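Local coordinates for apaG protein (Shewanella oneidensis, PDB 1TZA) that is of unknown function but belongs to the ApaG family of beta-sandwich proteins, at the interface of chains A and B. Residues are numbered along the deposited sequence; one frame, centred on the assembly and turned at random. Chains: chain A/B, apaG protein.

Contact 1: the interface of chains A and B. Residues chain A 29, 86, 88; chain B 20, 29, 88.
This is the apolar heart of a two-fold symmetric interface between identical chains, where A:Val88 meets B:Val88 and the two beta-sandwiches are pressed together about the axis of the pair. Each valine sits on strand 79-89 of its own chain, and the CG2 methyls touch at 3.4 Å between A:Val88 CG2 and B:Val88 CG2, a close fit for two methyl groups. The two side chains run antiparallel past one another and meet through these methyls. In A:Val88 it is CG1 that stands anti to the backbone N (chi1 173°), which turns CG2 beside that nitrogen and towards the partner; B:Val88 repeats this. Behind each valine, Leu29 of the same chain gives support from the neighbouring strand 28-38: A:Leu29 CD1 lies 3.9 Å from A:Val88 CG2. The leucines also face one another near the axis, at 4.3 Å between A:Leu29 CD1 and B:Leu29 CD1, a looser approach than that of the valines.

The other leucine branch reaches across the interface. B:Leu29 CD2 rests over the flat face of the fully extended A:Gly86 backbone, 3.3 Å from A:Gly86 N and 3.7 Å from A:Gly86 CA. With CG trans to the backbone nitrogen (chi1 172°), the leucine splits its two methyls, CD1 going to the axis and CD2 to the glycine. The lack of a side chain on A:Gly86 probably allows the methyl to settle directly on the main chain. B:Gln20 comes near A:Gly86 O, but its side chain is poorly ordered and little can be read from its position. The contacts described here are apolar. If the pair seen here also exists in solution, the patch would give it a compact greasy centre that fixes how strand 79-89 of one chain sits against the other.

Contact 2: the interface of chains A and B. Residues chain A 17-18, 20, 29; chain B 69, 84-86.
The carboxylate of A:Glu18 is the flat group at the centre, and both donors from chain B come to it from the same face. The hydroxyl OG of B:Ser85 hydrogen-bonds to A:Glu18 OE1 at 2.8 Å from well above the plane, 67° out of it. The amide N of B:Val69 gives a nearly straight bond, 172° at the hydrogen, to A:Glu18 OE2 at 3.0 Å, arriving on the anti side and tilted only moderately from the plane. At the edge of the carboxylate, close to its plane, sits the modelled amide oxygen A:Gln20 OE1, 2.8 Å from A:Glu18 OE1; two oxygens that close make the chosen turn of this amide doubtful.

The extended chain of A:Glu18, CG opposite the backbone N (chi1 -175°), carries the carboxylate to a point where it bridges B:Ser85 on strand 79-89 and the loop residue B:Val69. With the carboxylate cut back to an alanine, the B:Ser85 hydroxyl and the B:Val69 amide would probably lose their acceptor and the loop would be less firmly held. Next to it, water 1 joins the backbones, 2.9 Å from A:Ile17 O and 3.0 Å from B:Val69 O. Beneath these polar links, A:Ile17 CG2 packs 4.0 Å from B:Ser85 CA. The site clips the end of strand 8-19 to the partner's loop and strand, and would give the chain pairing its specific register.

Contact 1: the interface of chains A and B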
# COMPACT_ATOMS: atom_id res chain seq x y z
N LEU A 29 -4.23 -1.14 6.68
CA LEU A 29 -3.26 -0.74 5.65
C LEU A 29 -3.38 0.74 5.28
O LEU A 29 -4.43 1.21 4.85
CB LEU A 29 -3.42 -1.59 4.39
CG LEU A 29 -2.57 -1.14 3.18
CD1 LEU A 29 -1.07 -1.32 3.51
CD2 LEU A 29 -2.93 -1.94 1.94
N GLY A 86 3.80 2.56 2.20
CA GLY A 86 2.70 2.31 3.11
C GLY A 86 3.11 1.53 4.34
O GLY A 86 4.27 1.15 4.49
N VAL A 88 1.25 -1.11 7.75
CA VAL A 88 0.09 -1.76 8.35
C VAL A 88 0.11 -1.57 9.87
O VAL A 88 1.08 -1.95 10.52
CB VAL A 88 0.08 -3.27 8.06
CG1 VAL A 88 -1.03 -3.95 8.85
CG2 VAL A 88 -0.12 -3.52 6.57
N GLN B 20 10.47 -3.51 4.47
CA GLN B 20 10.40 -2.90 5.79
C GLN B 20 11.23 -3.65 6.83
O GLN B 20 10.70 -4.41 7.63
CB GLN B 20 8.95 -2.83 6.28
CG GLN B 20 8.40 -1.42 6.35
CD GLN B 20 7.57 -1.04 5.15
OE1 GLN B 20 6.39 -1.37 5.07
NE2 GLN B 20 8.19 -0.35 4.20
N LEU B 29 6.32 -5.04 1.54
CA LEU B 29 5.06 -4.43 1.11
C LEU B 29 4.84 -4.54 -0.39
O LEU B 29 5.68 -4.14 -1.19
CB LEU B 29 5.01 -2.95 1.51
CG LEU B 29 3.83 -2.11 0.97
CD1 LEU B 29 2.50 -2.66 1.52
CD2 LEU B 29 4.01 -0.64 1.37
N VAL B 88 1.33 -6.96 3.28
CA VAL B 88 2.70 -7.01 3.77
C VAL B 88 3.01 -8.46 4.04
O VAL B 88 2.29 -9.13 4.79
CB VAL B 88 2.86 -6.22 5.09
CG1 VAL B 88 4.28 -6.42 5.64
CG2 VAL B 88 2.56 -4.75 4.85

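Contact 2: the interface of chains A and B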
# COMPACT_ATOMS: atom_id res chain seq x y z
N ILE A 17 -6.06 2.84 3.32
CA ILE A 17 -6.39 2.03 2.16
C ILE A 17 -7.42 0.94 2.42
O ILE A 17 -8.53 1.01 1.89
CB ILE A 17 -5.11 1.41 1.57
CG1 ILE A 17 -4.09 2.52 1.30
CG2 ILE A 17 -5.44 0.67 0.29
CD1 ILE A 17 -4.63 3.66 0.42
N GLU A 18 -7.08 -0.03 3.25
CA GLU A 18 -8.01 -1.13 3.48
C GLU A 18 -7.72 -1.88 4.76
O GLU A 18 -6.59 -1.88 5.26
CB GLU A 18 -7.91 -2.07 2.28
CG GLU A 18 -8.88 -3.24 2.25
CD GLU A 18 -8.65 -4.11 1.03
OE1 GLU A 18 -7.56 -4.72 0.92
OE2 GLU A 18 -9.55 -4.17 0.16
N GLN A 20 -7.04 -5.15 6.87
CA GLN A 20 -6.44 -6.45 6.56
C GLN A 20 -6.59 -7.39 7.74
O GLN A 20 -5.85 -8.36 7.87
CB GLN A 20 -4.95 -6.29 6.24
CG GLN A 20 -4.67 -5.28 5.15
CD GLN A 20 -5.45 -5.57 3.89
OE1 GLN A 20 -5.74 -4.67 3.11
NE2 GLN A 20 -5.80 -6.84 3.70
N LEU A 29 -4.23 -1.14 6.68
CA LEU A 29 -3.26 -0.74 5.65
C LEU A 29 -3.38 0.74 5.28
O LEU A 29 -4.43 1.21 4.85
CB LEU A 29 -3.42 -1.59 4.39
CG LEU A 29 -2.57 -1.14 3.18
CD1 LEU A 29 -1.07 -1.32 3.51
CD2 LEU A 29 -2.93 -1.94 1.94
N VAL B 69 -11.38 -1.89 -0.50
CA VAL B 69 -10.91 -0.54 -0.20
C VAL B 69 -12.04 0.36 0.32
O VAL B 69 -12.12 1.53 -0.03
CB VAL B 69 -10.19 0.12 -1.41
CG1 VAL B 69 -8.86 -0.58 -1.64
CG2 VAL B 69 -11.05 0.05 -2.66
N THR B 84 -6.89 -0.42 -6.22
CA THR B 84 -5.58 -0.84 -5.76
C THR B 84 -5.52 -0.99 -4.25
O THR B 84 -6.12 -0.22 -3.51
CB THR B 84 -4.49 0.18 -6.22
OG1 THR B 84 -4.45 0.23 -7.66
CG2 THR B 84 -3.11 -0.24 -5.71
N SER B 85 -4.81 -2.01 -3.79
CA SER B 85 -4.61 -2.25 -2.37
C SER B 85 -3.22 -2.86 -2.19
O SER B 85 -2.35 -2.68 -3.04
CB SER B 85 -5.69 -3.19 -1.82
OG SER B 85 -5.63 -3.24 -0.40
N GLY B 86 -2.99 -3.56 -1.08
CA GLY B 86 -1.69 -4.14 -0.87
C GLY B 86 -1.69 -5.11 0.28
O GLY B 86 -2.70 -5.33 0.92
O HOH W 1 -9.85 3.34 0.92

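The C-alpha centres of contact 1 and contact 2 lie about 10 Å apart, and both include A:Leu29. The patches merge because B:Leu29 on A:Gly86 in contact 1 is the symmetry twin of A:Leu29 on B:Gly86 in contact 2. Strand 79-89 serves both as well, contributed by both chains in contact 1 and by chain B in contact 2. Two-fold symmetry repeats contact 2 with the chains exchanged, so the greasy middle is flanked by a carboxylate-centred clip on either side. Such an arrangement would set the orientation of the chains, though the structure alone does not prove a dimer in solution.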